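Local coordinates for protein probable TonB-dependent siderophore receptor PirA (Acinetobacter baumannii, PDB 5FR8) that probably takes part in the first step of iron uptake across the outer membrane by binding iron-chelating siderophores, possibly ferric enterobactin, at residues Ala527-Phe532 / Gln581-Ser586; Leu617-Thr622 / Thr642-Gln647. All coordinates share one frame; numbering follows the deposited sequence.

Contact 1. Residues Ala527-Phe532 / Gln581-Ser586; sequences ASLTWF and QGFEGS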
loop_
_atom_site.group_PDB
_atom_site.type_symbol
_atom_site.label_atom_id
_atom_site.label_comp_id
_atom_site.label_asym_id
_atom_site.label_seq_id
_atom_site.Cartn_x
_atom_site.Cartn_y
_atom_site.Cartn_z
ATOM N N ALA A 527 -23.206 15.329 -5.310
ATOM C CA ALA A 527 -23.020 13.991 -5.813
ATOM C C ALA A 527 -22.000 13.973 -6.939
ATOM O O ALA A 527 -21.774 14.976 -7.624
ATOM C CB ALA A 527 -24.354 13.433 -6.278
ATOM N N SER A 528 -21.381 12.821 -7.129
ATOM C CA SER A 528 -20.551 12.610 -8.301
ATOM C C SER A 528 -20.814 11.232 -8.882
ATOM O O SER A 528 -21.237 10.300 -8.182
ATOM C CB SER A 528 -19.069 12.757 -7.990
ATOM O OG SER A 528 -18.609 11.700 -7.150
ATOM N N LEU A 529 -20.578 11.126 -10.179
ATOM C CA LEU A 529 -20.434 9.844 -10.826
ATOM C C LEU A 529 -19.277 9.967 -11.801
ATOM O O LEU A 529 -19.122 10.968 -12.496
ATOM C CB LEU A 529 -21.717 9.434 -11.538
ATOM C CG LEU A 529 -21.563 8.212 -12.454
ATOM C CD1 LEU A 529 -22.683 7.224 -12.205
ATOM C CD2 LEU A 529 -21.504 8.603 -13.936
ATOM N N THR A 530 -18.425 8.963 -11.820
ATOM C CA THR A 530 -17.247 9.035 -12.652
ATOM C C THR A 530 -16.910 7.648 -13.190
ATOM O O THR A 530 -16.929 6.654 -12.473
ATOM C CB THR A 530 -16.046 9.696 -11.906
ATOM O OG1 THR A 530 -14.809 9.160 -12.395
ATOM C CG2 THR A 530 -16.118 9.488 -10.381
ATOM N N TRP A 531 -16.674 7.598 -14.490
ATOM C CA TRP A 531 -16.209 6.400 -15.154
ATOM C C TRP A 531 -14.707 6.407 -15.013
ATOM O O TRP A 531 -14.096 7.467 -15.202
ATOM C CB TRP A 531 -16.619 6.470 -16.630
ATOM C CG TRP A 531 -15.916 5.542 -17.556
ATOM C CD1 TRP A 531 -16.188 4.216 -17.755
ATOM C CD2 TRP A 531 -14.839 5.867 -18.439
ATOM N NE1 TRP A 531 -15.330 3.695 -18.693
ATOM C CE2 TRP A 531 -14.491 4.690 -19.126
ATOM C CE3 TRP A 531 -14.118 7.033 -18.699
ATOM C CZ2 TRP A 531 -13.458 4.648 -20.062
ATOM C CZ3 TRP A 531 -13.085 6.990 -19.643
ATOM C CH2 TRP A 531 -12.768 5.807 -20.306
ATOM N N PHE A 532 -14.109 5.260 -14.677
ATOM C CA PHE A 532 -12.623 5.144 -14.670
ATOM C C PHE A 532 -12.145 3.922 -15.421
ATOM O O PHE A 532 -12.772 2.865 -15.403
ATOM C CB PHE A 532 -12.012 5.123 -13.259
ATOM C CG PHE A 532 -12.351 3.900 -12.470
ATOM C CD1 PHE A 532 -11.624 2.730 -12.621
ATOM C CD2 PHE A 532 -13.406 3.915 -11.566
ATOM C CE1 PHE A 532 -11.953 1.581 -11.880
ATOM C CE2 PHE A 532 -13.736 2.778 -10.828
ATOM C CZ PHE A 532 -13.005 1.610 -10.977
ATOM N N GLN A 581 -11.408 -1.238 -15.292
ATOM C CA GLN A 581 -12.494 -0.310 -15.629
ATOM C C GLN A 581 -13.616 -0.378 -14.621
ATOM O O GLN A 581 -13.860 -1.433 -14.044
ATOM C CB GLN A 581 -13.049 -0.601 -17.031
ATOM C CG GLN A 581 -13.888 0.529 -17.624
ATOM C CD GLN A 581 -14.357 0.240 -19.035
ATOM O OE1 GLN A 581 -14.765 1.155 -19.774
ATOM N NE2 GLN A 581 -14.301 -1.031 -19.428
ATOM N N GLY A 582 -14.313 0.740 -14.426
ATOM C CA GLY A 582 -15.398 0.774 -13.462
ATOM C C GLY A 582 -16.011 2.140 -13.277
ATOM O O GLY A 582 -15.681 3.097 -13.995
ATOM N N PHE A 583 -16.881 2.241 -12.278
ATOM C CA PHE A 583 -17.534 3.506 -11.934
ATOM C C PHE A 583 -17.383 3.806 -10.440
ATOM O O PHE A 583 -17.410 2.913 -9.605
ATOM C CB PHE A 583 -18.993 3.430 -12.285
ATOM C CG PHE A 583 -19.266 3.580 -13.746
ATOM C CD1 PHE A 583 -19.152 2.495 -14.611
ATOM C CD2 PHE A 583 -19.662 4.803 -14.260
ATOM C CE1 PHE A 583 -19.416 2.633 -15.960
ATOM C CE2 PHE A 583 -19.928 4.949 -15.611
ATOM C CZ PHE A 583 -19.802 3.860 -16.460
ATOM N N GLU A 584 -17.186 5.067 -10.113
ATOM C CA GLU A 584 -17.192 5.523 -8.738
ATOM C C GLU A 584 -18.333 6.521 -8.694
ATOM O O GLU A 584 -18.520 7.311 -9.630
ATOM C CB GLU A 584 -15.891 6.254 -8.378
ATOM C CG GLU A 584 -14.621 5.414 -8.198
ATOM C CD GLU A 584 -13.393 6.270 -7.872
ATOM O OE1 GLU A 584 -13.505 7.533 -7.867
ATOM O OE2 GLU A 584 -12.311 5.682 -7.626
ATOM N N GLY A 585 -19.104 6.494 -7.619
ATOM C CA GLY A 585 -20.045 7.566 -7.352
ATOM C C GLY A 585 -19.944 7.900 -5.887
ATOM O O GLY A 585 -19.463 7.102 -5.080
ATOM N N SER A 586 -20.396 9.088 -5.540
ATOM C CA SER A 586 -20.445 9.509 -4.150
ATOM C C SER A 586 -21.686 10.374 -3.964
ATOM O O SER A 586 -22.168 10.990 -4.918
ATOM C CB SER A 586 -19.195 10.302 -3.805
ATOM O OG SER A 586 -19.008 11.362 -4.727
#

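Contact 2. Residues Leu617-Thr622 / Thr642-Gln647; sequences LVPIYT and TQYGRQ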
loop_
_atom_site.group_PDB
_atom_site.type_symbol
_atom_site.label_atom_id
_atom_site.label_comp_id
_atom_site.label_asym_id
_atom_site.label_seq_id
_atom_site.Cartn_x
_atom_site.Cartn_y
_atom_site.Cartn_z
ATOM N N LEU A 617 -7.744 -9.436 -5.893
ATOM C CA LEU A 617 -9.030 -9.893 -5.414
ATOM C C LEU A 617 -9.779 -8.755 -4.726
ATOM O O LEU A 617 -9.407 -8.344 -3.653
ATOM C CB LEU A 617 -8.820 -11.048 -4.431
ATOM C CG LEU A 617 -8.733 -12.487 -4.951
ATOM C CD1 LEU A 617 -8.232 -12.539 -6.374
ATOM C CD2 LEU A 617 -7.842 -13.331 -4.043
ATOM N N VAL A 618 -10.839 -8.263 -5.352
ATOM C CA VAL A 618 -11.641 -7.162 -4.807
ATOM C C VAL A 618 -13.096 -7.346 -5.194
ATOM O O VAL A 618 -13.395 -7.889 -6.260
ATOM C CB VAL A 618 -11.228 -5.792 -5.353
ATOM C CG1 VAL A 618 -9.749 -5.520 -5.084
ATOM C CG2 VAL A 618 -11.549 -5.688 -6.835
ATOM N N PRO A 619 -14.010 -6.901 -4.320
ATOM C CA PRO A 619 -15.416 -7.144 -4.592
ATOM C C PRO A 619 -15.812 -6.463 -5.906
ATOM O O PRO A 619 -15.255 -5.450 -6.250
ATOM C CB PRO A 619 -16.126 -6.505 -3.386
ATOM C CG PRO A 619 -15.090 -6.428 -2.314
ATOM C CD PRO A 619 -13.803 -6.187 -3.048
ATOM N N ILE A 620 -16.754 -7.044 -6.626
ATOM C CA ILE A 620 -17.194 -6.494 -7.879
ATOM C C ILE A 620 -17.893 -5.157 -7.647
ATOM O O ILE A 620 -17.795 -4.247 -8.488
ATOM C CB ILE A 620 -18.110 -7.481 -8.632
ATOM C CG1 ILE A 620 -18.457 -6.931 -10.007
ATOM C CG2 ILE A 620 -19.378 -7.789 -7.855
ATOM C CD1 ILE A 620 -19.174 -7.946 -10.858
ATOM N N TYR A 621 -18.587 -5.029 -6.508
ATOM C CA TYR A 621 -19.087 -3.722 -6.064
ATOM C C TYR A 621 -18.854 -3.533 -4.561
ATOM O O TYR A 621 -18.682 -4.493 -3.801
ATOM C CB TYR A 621 -20.551 -3.530 -6.431
ATOM C CG TYR A 621 -21.545 -4.252 -5.551
ATOM C CD1 TYR A 621 -21.917 -3.742 -4.319
ATOM C CD2 TYR A 621 -22.155 -5.424 -5.975
ATOM C CE1 TYR A 621 -22.838 -4.402 -3.515
ATOM C CE2 TYR A 621 -23.077 -6.085 -5.183
ATOM C CZ TYR A 621 -23.409 -5.571 -3.954
ATOM O OH TYR A 621 -24.340 -6.226 -3.175
ATOM N N THR A 622 -18.810 -2.280 -4.143
ATOM C CA THR A 622 -18.647 -1.952 -2.745
ATOM C C THR A 622 -19.370 -0.667 -2.445
ATOM O O THR A 622 -19.034 0.358 -3.039
ATOM C CB THR A 622 -17.185 -1.681 -2.416
ATOM O OG1 THR A 622 -16.388 -2.806 -2.794
ATOM C CG2 THR A 622 -17.038 -1.421 -0.947
ATOM N N THR A 642 -21.354 -0.912 5.358
ATOM C CA THR A 642 -20.597 -1.212 4.185
ATOM C C THR A 642 -21.154 -2.490 3.612
ATOM O O THR A 642 -21.498 -3.401 4.352
ATOM C CB THR A 642 -19.120 -1.388 4.529
ATOM O OG1 THR A 642 -18.578 -0.116 4.882
ATOM C CG2 THR A 642 -18.363 -1.938 3.351
ATOM N N GLN A 643 -21.213 -2.547 2.293
ATOM C CA GLN A 643 -21.817 -3.655 1.601
ATOM C C GLN A 643 -20.874 -4.060 0.473
ATOM O O GLN A 643 -20.411 -3.213 -0.314
ATOM C CB GLN A 643 -23.192 -3.225 1.099
ATOM C CG GLN A 643 -23.883 -4.159 0.123
ATOM C CD GLN A 643 -25.264 -3.647 -0.269
ATOM O OE1 GLN A 643 -25.646 -2.537 0.105
ATOM N NE2 GLN A 643 -26.010 -4.444 -1.034
ATOM N N TYR A 644 -20.558 -5.352 0.436
ATOM C CA TYR A 644 -19.621 -5.889 -0.531
ATOM C C TYR A 644 -20.349 -6.865 -1.416
ATOM O O TYR A 644 -20.938 -7.816 -0.920
ATOM C CB TYR A 644 -18.508 -6.688 0.164
ATOM C CG TYR A 644 -17.699 -5.972 1.203
ATOM C CD1 TYR A 644 -16.850 -4.902 0.859
ATOM C CD2 TYR A 644 -17.751 -6.379 2.521
ATOM C CE1 TYR A 644 -16.106 -4.229 1.826
ATOM C CE2 TYR A 644 -17.004 -5.732 3.500
ATOM C CZ TYR A 644 -16.189 -4.662 3.144
ATOM O OH TYR A 644 -15.466 -4.047 4.104
ATOM N N GLY A 645 -20.300 -6.647 -2.727
ATOM C CA GLY A 645 -20.673 -7.684 -3.691
ATOM C C GLY A 645 -19.625 -8.801 -3.732
ATOM O O GLY A 645 -18.747 -8.886 -2.863
ATOM N N ARG A 646 -19.693 -9.635 -4.768
ATOM C CA ARG A 646 -18.986 -10.915 -4.787
ATOM C C ARG A 646 -17.507 -10.820 -5.200
ATOM O O ARG A 646 -17.157 -10.232 -6.244
ATOM C CB ARG A 646 -19.731 -11.892 -5.703
ATOM C CG ARG A 646 -21.248 -11.894 -5.501
ATOM C CD ARG A 646 -21.996 -12.558 -6.651
ATOM N NE ARG A 646 -22.069 -14.010 -6.481
ATOM C CZ ARG A 646 -21.465 -14.911 -7.267
ATOM N NH1 ARG A 646 -20.740 -14.522 -8.323
ATOM N NH2 ARG A 646 -21.593 -16.215 -7.005
ATOM N N GLN A 647 -16.654 -11.434 -4.376
ATOM C CA GLN A 647 -15.209 -11.492 -4.629
ATOM C C GLN A 647 -14.861 -12.796 -5.307
ATOM O O GLN A 647 -14.829 -13.851 -4.640
ATOM C CB GLN A 647 -14.400 -11.396 -3.311
ATOM C CG GLN A 647 -14.053 -9.981 -2.890
ATOM C CD GLN A 647 -12.779 -9.868 -2.059
ATOM O OE1 GLN A 647 -11.813 -10.631 -2.225
ATOM N NE2 GLN A 647 -12.757 -8.875 -1.175
#

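Contact 1. Residues Ala527-Phe532 / Gln581-Ser586
Trp531 meets Gln581 and Phe583 on one face of an antiparallel strand pair whose directions differ by 176°. Its indole NE1 donates to Gln581 OE1 at 2.8 Å; the oxygen lies in the ring plane and the N-H arrives on a lone pair, although indole and amide planes are turned 71° apart. The five-membered ring sets its edge toward the face of Phe583 in a T-shaped pair, centroids 5.4 Å apart, and Trp531 CA also lies over that face. On the other face Phe532 takes chi1 67°, which puts CG between its own backbone N and carbonyl carbon, and the ring lies across glycine backbone, with Gly582 CA 3.8 Å from its centroid. Beside it Glu584 extends, its CG 3.8 Å from Phe532 CE2, while its carboxylate forms salt bridges with Arg139 and Arg88 of the plug region. Backbone pairs set the register of these residues: Thr530 N reaches Glu584 O at 2.7 Å, Phe532 N reaches Gly582 O, and each pair has its reciprocal bond. Hydrogen-bonded and non-hydrogen-bonded pairs alternate as in any antiparallel sheet, here in the beta-barrel wall of a TonB-dependent receptor, which Glu584 ties to the plug region.

Contact 2. Residues Leu617-Thr622 / Thr642-Gln647
Tyr621 lays one ring face over the backbone of Gly645: the glycine N sits 3.4 Å above the ring plane, over its centre, and CA makes a CH-pi contact 3.5 Å from the centroid. The tyrosine CG lies between its own N and carbonyl carbon (chi1 77°). Gln643 CG meets the rim of the ring close to its plane; the amide beyond is turned 74° from the ring, and NE2 donates to Tyr621 OH at 3.2 Å with a bent N-H...O angle of 136°. Pro619 and Gln647 run alongside each other in the same direction, with Gln647 NE2 3.4 Å from Pro619 CD. Thr622 and Tyr644 do so too, Thr622 CG2 being 3.9 Å from Tyr644 CD1; this same CD1 also receives Pro619 CG. Main-chain bonds tie the segments, Gly645 N to Tyr621 O at 2.9 Å and Ile620 N to Arg646 O at 3.2 Å. Pro619 and Thr622 also touch Asn69 of strand 68-71. At this open end of the hairpin of strands 621-630 and 635-648, Thr622-Tyr644 is the one beta bridge between the segments. Because Gly645 has no side chain, the Tyr621 ring can lie flat on its backbone, a contact that supplements two main-chain bonds.

How the contacts relate
Contact 1 closes before contact 2 opens along the chain, and their centres lie 15 Å apart, with nearest atoms about 7 Å from each other and no touch. Both belong to the beta-barrel of the receptor. Contact 1 pairs strands 525-541 and 564-591; contact 2 joins the ends of the hairpin formed by strands 621-630 and 635-648. Strand 594-608 connects them laterally, pairing with 564-591 on one edge and with 621-630 on the other. The plug region reaches both contacts, and at contact 2 Thr71 OG1 is also hydrogen-bonded to Leu617 O. One face of contact 1 and part of contact 2 thus meet the domain that fills the channel.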